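Local coordinates for protein gluconate kinase (Lactobacillus acidophilus, PDB 3LL3) that probably phosphorylates a sugar or sugar acid such as gluconate or xylulose at the expense of ATP, at residues A[247-260]-A[393-405]. Numbering follows the deposited sequence.
Sequences VNAIDSDHCALNVG and KPVAINATGGFLK. With ATP (adenosine-5'-triphosphate), chain C.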
loop_
_atom_site.group_PDB
_atom_site.type_symbol
_atom_site.label_atom_id
_atom_site.label_comp_id
_atom_site.label_asym_id
_atom_site.label_seq_id
_atom_site.Cartn_x
_atom_site.Cartn_y
_atom_site.Cartn_z
ATOM N N VAL A 247 26.547 -23.297 8.012
ATOM C CA VAL A 247 26.838 -21.975 8.576
ATOM C C VAL A 247 27.067 -22.092 10.078
ATOM O O VAL A 247 26.999 -21.108 10.823
ATOM C CB VAL A 247 25.745 -20.918 8.249
ATOM C CG1 VAL A 247 25.634 -20.705 6.734
ATOM C CG2 VAL A 247 24.377 -21.274 8.878
ATOM N N ASN A 248 27.359 -23.317 10.507
ATOM C CA ASN A 248 27.662 -23.618 11.906
ATOM C C ASN A 248 26.506 -23.373 12.860
ATOM O O ASN A 248 26.718 -23.097 14.039
ATOM C CB ASN A 248 28.881 -22.831 12.385
ATOM C CG ASN A 248 29.575 -23.504 13.546
ATOM O OD1 ASN A 248 29.463 -24.718 13.713
ATOM N ND2 ASN A 248 30.292 -22.726 14.356
ATOM N N ALA A 249 25.281 -23.434 12.358
ATOM C CA ALA A 249 24.126 -23.304 13.243
ATOM C C ALA A 249 23.626 -24.692 13.593
ATOM O O ALA A 249 22.612 -25.146 13.070
ATOM C CB ALA A 249 23.025 -22.459 12.600
ATOM N N ILE A 250 24.344 -25.371 14.480
ATOM C CA ILE A 250 24.131 -26.815 14.684
ATOM C C ILE A 250 23.166 -27.082 15.831
ATOM O O ILE A 250 22.706 -28.216 16.020
ATOM C CB ILE A 250 25.451 -27.551 14.945
ATOM C CG1 ILE A 250 26.052 -27.056 16.258
ATOM C CG2 ILE A 250 26.420 -27.313 13.795
ATOM C CD1 ILE A 250 27.351 -27.701 16.612
ATOM N N ASP A 251 22.841 -26.036 16.582
ATOM C CA ASP A 251 21.912 -26.199 17.700
ATOM C C ASP A 251 21.022 -24.978 17.895
ATOM O O ASP A 251 21.168 -23.966 17.198
ATOM C CB ASP A 251 22.640 -26.573 19.001
ATOM C CG ASP A 251 23.671 -25.537 19.422
ATOM O OD1 ASP A 251 23.406 -24.318 19.308
ATOM O OD2 ASP A 251 24.756 -25.961 19.880
ATOM N N SER A 252 20.106 -25.085 18.851
ATOM C CA SER A 252 19.058 -24.091 19.039
ATOM C C SER A 252 19.540 -22.727 19.553
ATOM O O SER A 252 18.764 -21.774 19.569
ATOM C CB SER A 252 17.990 -24.640 19.979
ATOM O OG SER A 252 18.572 -24.946 21.232
ATOM N N ASP A 253 20.800 -22.637 19.986
ATOM C CA ASP A 253 21.364 -21.355 20.412
ATOM C C ASP A 253 21.582 -20.454 19.201
ATOM O O ASP A 253 21.757 -19.247 19.349
ATOM C CB ASP A 253 22.691 -21.528 21.165
ATOM C CG ASP A 253 22.516 -22.086 22.580
ATOM O OD1 ASP A 253 21.459 -21.878 23.208
ATOM O OD2 ASP A 253 23.458 -22.740 23.075
ATOM N N HIS A 254 21.593 -21.045 18.012
ATOM C CA HIS A 254 21.733 -20.292 16.771
ATOM C C HIS A 254 20.540 -20.502 15.825
ATOM O O HIS A 254 19.805 -21.488 15.948
ATOM C CB HIS A 254 23.026 -20.689 16.056
ATOM C CG HIS A 254 24.274 -20.161 16.703
ATOM N ND1 HIS A 254 24.711 -20.579 17.942
ATOM C CD2 HIS A 254 25.199 -19.277 16.258
ATOM C CE1 HIS A 254 25.839 -19.962 18.241
ATOM N NE2 HIS A 254 26.159 -19.166 17.236
ATOM N N CYS A 255 20.338 -19.556 14.908
ATOM C CA CYS A 255 19.436 -19.734 13.763
ATOM C C CYS A 255 20.257 -19.472 12.502
ATOM O O CYS A 255 21.261 -18.760 12.548
ATOM C CB CYS A 255 18.291 -18.712 13.808
ATOM S SG CYS A 255 16.999 -19.002 15.059
ATOM N N ALA A 256 19.837 -20.015 11.373
ATOM C CA ALA A 256 20.442 -19.652 10.099
ATOM C C ALA A 256 19.440 -18.857 9.258
ATOM O O ALA A 256 18.291 -19.285 9.049
ATOM C CB ALA A 256 20.936 -20.888 9.350
ATOM N N LEU A 257 19.870 -17.677 8.823
ATOM C CA LEU A 257 19.066 -16.797 7.971
ATOM C C LEU A 257 19.783 -16.672 6.628
ATOM O O LEU A 257 20.912 -16.149 6.542
ATOM C CB LEU A 257 18.950 -15.408 8.594
ATOM C CG LEU A 257 18.330 -14.346 7.679
ATOM C CD1 LEU A 257 16.846 -14.683 7.477
ATOM C CD2 LEU A 257 18.507 -12.969 8.246
ATOM N N ASN A 258 19.156 -17.154 5.571
ATOM C CA ASN A 258 19.733 -16.944 4.261
ATOM C C ASN A 258 18.752 -16.145 3.441
ATOM O O ASN A 258 17.547 -16.424 3.448
ATOM C CB ASN A 258 20.016 -18.256 3.568
ATOM C CG ASN A 258 20.581 -18.058 2.179
ATOM O OD1 ASN A 258 21.754 -17.721 2.012
ATOM N ND2 ASN A 258 19.748 -18.273 1.170
ATOM N N VAL A 259 19.249 -15.144 2.735
ATOM C CA VAL A 259 18.368 -14.335 1.898
ATOM C C VAL A 259 19.034 -14.004 0.583
ATOM O O VAL A 259 19.931 -13.165 0.510
ATOM C CB VAL A 259 17.918 -13.041 2.582
ATOM C CG1 VAL A 259 16.816 -12.398 1.778
ATOM C CG2 VAL A 259 17.464 -13.295 4.004
ATOM N N GLY A 260 18.607 -14.697 -0.459
ATOM C CA GLY A 260 19.040 -14.378 -1.795
ATOM C C GLY A 260 17.824 -13.881 -2.539
ATOM O O GLY A 260 17.147 -12.949 -2.087
ATOM N N LYS A 393 15.652 -16.737 23.010
ATOM C CA LYS A 393 16.094 -16.066 21.794
ATOM C C LYS A 393 17.458 -16.670 21.475
ATOM O O LYS A 393 18.252 -16.902 22.384
ATOM C CB LYS A 393 16.225 -14.547 21.997
ATOM C CG LYS A 393 14.974 -13.739 21.666
ATOM C CD LYS A 393 15.302 -12.264 21.375
ATOM C CE LYS A 393 16.506 -11.777 22.205
ATOM N NZ LYS A 393 16.885 -10.360 21.910
ATOM N N PRO A 394 17.721 -16.955 20.194
ATOM C CA PRO A 394 19.049 -17.450 19.817
ATOM C C PRO A 394 20.065 -16.367 20.150
ATOM O O PRO A 394 19.685 -15.200 20.224
ATOM C CB PRO A 394 18.938 -17.617 18.300
ATOM C CG PRO A 394 17.804 -16.664 17.915
ATOM C CD PRO A 394 16.829 -16.844 19.031
ATOM N N VAL A 395 21.319 -16.734 20.359
ATOM C CA VAL A 395 22.339 -15.740 20.709
ATOM C C VAL A 395 23.008 -15.140 19.470
ATOM O O VAL A 395 23.826 -14.242 19.563
ATOM C CB VAL A 395 23.424 -16.367 21.618
ATOM C CG1 VAL A 395 22.778 -17.007 22.826
ATOM C CG2 VAL A 395 24.241 -17.408 20.843
ATOM N N ALA A 396 22.687 -15.673 18.302
ATOM C CA ALA A 396 23.236 -15.157 17.062
ATOM C C ALA A 396 22.419 -15.698 15.903
ATOM O O ALA A 396 21.808 -16.757 16.008
ATOM C CB ALA A 396 24.697 -15.533 16.902
ATOM N N ILE A 397 22.404 -14.936 14.820
ATOM C CA ILE A 397 21.836 -15.349 13.555
ATOM C C ILE A 397 23.003 -15.456 12.603
ATOM O O ILE A 397 23.692 -14.453 12.345
ATOM C CB ILE A 397 20.881 -14.285 12.961
ATOM C CG1 ILE A 397 19.813 -13.855 13.975
ATOM C CG2 ILE A 397 20.267 -14.810 11.671
ATOM C CD1 ILE A 397 18.933 -14.956 14.450
ATOM N N ASN A 398 23.259 -16.667 12.112
ATOM C CA ASN A 398 24.289 -16.877 11.106
ATOM C C ASN A 398 23.722 -16.632 9.718
ATOM O O ASN A 398 22.859 -17.379 9.256
ATOM C CB ASN A 398 24.871 -18.286 11.221
ATOM C CG ASN A 398 25.422 -18.567 12.606
ATOM O OD1 ASN A 398 25.902 -19.661 12.899
ATOM N ND2 ASN A 398 25.350 -17.577 13.467
ATOM N N ALA A 399 24.228 -15.595 9.058
ATOM C CA ALA A 399 23.572 -15.010 7.896
ATOM C C ALA A 399 24.365 -15.091 6.608
ATOM O O ALA A 399 25.570 -14.841 6.582
ATOM C CB ALA A 399 23.219 -13.549 8.189
ATOM N N THR A 400 23.660 -15.381 5.526
ATOM C CA THR A 400 24.261 -15.481 4.210
ATOM C C THR A 400 23.256 -14.977 3.180
ATOM O O THR A 400 22.094 -14.766 3.507
ATOM C CB THR A 400 24.583 -16.953 3.866
ATOM O OG1 THR A 400 23.405 -17.753 4.020
ATOM C CG2 THR A 400 25.683 -17.517 4.786
ATOM N N GLY A 401 23.696 -14.818 1.938
ATOM C CA GLY A 401 22.803 -14.501 0.843
ATOM C C GLY A 401 23.009 -13.117 0.259
ATOM O O GLY A 401 23.368 -12.200 0.967
ATOM N N GLY A 402 22.766 -12.985 -1.039
ATOM C CA GLY A 402 23.020 -11.758 -1.764
ATOM C C GLY A 402 22.258 -10.542 -1.273
ATOM O O GLY A 402 22.698 -9.407 -1.490
ATOM N N PHE A 403 21.114 -10.751 -0.623
ATOM C CA PHE A 403 20.327 -9.615 -0.134
ATOM C C PHE A 403 21.019 -8.972 1.060
ATOM O O PHE A 403 20.833 -7.790 1.328
ATOM C CB PHE A 403 18.897 -10.038 0.238
ATOM C CG PHE A 403 18.057 -8.917 0.783
ATOM C CD1 PHE A 403 17.711 -7.834 -0.023
ATOM C CD2 PHE A 403 17.613 -8.940 2.101
ATOM C CE1 PHE A 403 16.929 -6.801 0.473
ATOM C CE2 PHE A 403 16.831 -7.890 2.617
ATOM C CZ PHE A 403 16.489 -6.826 1.797
ATOM N N LEU A 404 21.812 -9.774 1.764
ATOM C CA LEU A 404 22.546 -9.343 2.945
ATOM C C LEU A 404 23.982 -8.937 2.624
ATOM O O LEU A 404 24.836 -8.981 3.494
ATOM C CB LEU A 404 22.593 -10.464 3.983
ATOM C CG LEU A 404 21.233 -11.045 4.333
ATOM C CD1 LEU A 404 21.381 -12.153 5.366
ATOM C CD2 LEU A 404 20.250 -9.953 4.790
ATOM N N LYS A 405 24.242 -8.533 1.388
ATOM C CA LYS A 405 25.580 -8.125 0.990
ATOM C C LYS A 405 26.046 -6.890 1.734
ATOM O O LYS A 405 27.164 -6.845 2.200
ATOM C CB LYS A 405 25.660 -7.848 -0.513
ATOM C CG LYS A 405 27.100 -7.640 -0.989
ATOM C CD LYS A 405 27.176 -6.896 -2.317
ATOM C CE LYS A 405 26.581 -7.706 -3.447
ATOM N NZ LYS A 405 27.050 -9.140 -3.431
HETATM P PG ATP C . 22.366 -18.855 -5.457
HETATM O O1G ATP C . 22.991 -17.836 -6.613
HETATM O O2G ATP C . 23.536 -19.242 -4.344
HETATM O O3G ATP C . 21.828 -20.053 -6.098
HETATM P PB ATP C . 20.429 -16.749 -5.301
HETATM O O1B ATP C . 19.209 -16.355 -4.271
HETATM O O2B ATP C . 19.945 -16.989 -6.654
HETATM O O3B ATP C . 21.142 -18.099 -4.647
HETATM P PA ATP C . 22.014 -14.482 -4.263
HETATM O O1A ATP C . 22.235 -15.086 -2.756
HETATM O O2A ATP C . 23.208 -13.825 -4.779
HETATM O O3A ATP C . 21.588 -15.569 -5.438
HETATM O "O5'" ATP C . 20.833 -13.344 -4.131
HETATM C "C5'" ATP C . 20.301 -12.795 -5.313
HETATM C "C4'" ATP C . 19.599 -11.506 -4.960
HETATM O "O4'" ATP C . 20.358 -10.456 -4.380
HETATM C "C3'" ATP C . 18.578 -10.850 -5.936
HETATM O "O3'" ATP C . 17.246 -11.220 -5.731
HETATM C "C2'" ATP C . 18.939 -9.320 -5.899
HETATM O "O2'" ATP C . 17.823 -8.487 -6.050
HETATM C "C1'" ATP C . 19.676 -9.248 -4.580
HETATM N N9 ATP C . 20.720 -8.235 -4.541
HETATM C C8 ATP C . 21.730 -8.046 -5.413
HETATM N N7 ATP C . 22.547 -7.016 -4.871
HETATM C C5 ATP C . 21.989 -6.616 -3.635
HETATM C C6 ATP C . 22.383 -5.657 -2.674
HETATM N N6 ATP C . 23.607 -4.893 -2.886
HETATM N N1 ATP C . 21.662 -5.483 -1.561
HETATM C C2 ATP C . 20.525 -6.225 -1.331
HETATM N N3 ATP C . 20.146 -7.160 -2.278
HETATM C C4 ATP C . 20.881 -7.340 -3.411
#
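Val259 and Phe403 run alongside each other in the same direction, CG1 of Val259 coming 3.5 Å from CB of Phe403. Phe403 has CG anti to its own backbone N (chi1 178°), which sets the ring between valine and nucleotide: one ortho carbon, CD2, lies 3.6 Å from Val259 CG1, the other, CD1, 3.4 Å from ATP N3. With an alanine in place of Phe403, the ring's contacts with Val259 CG1 and with the adenine at N3 would probably be lost, opening a gap between them. Further toward the N-terminal ends of the strands, Leu257 presents CB to Ile397 CG2 at 3.4 Å, tighter than usual carbon packing, and Cys255 SG rests on Pro394 CG. Helix 365-388 packs on this face, with Leu380 touching Leu257 and Val259. On the other face, Val247 CG1 meets Thr400 CG2 at 3.7 Å, and the Val247 and Asn398 side chains pass in opposing directions.

Strands 254-259 and 396-400 run parallel, their directions 26° apart, joined by a ladder that includes Asn398 N to Cys255 O and Val259 N to Thr400 O. Past the strand ends, Phe403 N donates to Val259 O (2.9 Å), and Gly402 N donates to ATP O1A (2.8 Å, 160° at the hydrogen). A CB on Gly260 or Gly402 would clash with ATP oxygens. Parallel neighbours whose C-terminal ends lead into Gly260 and the Gly401-Gly402 pair at the nucleotide are characteristic of the ATP site in FGGY kinases, members of the actin-like ATPase superfamily.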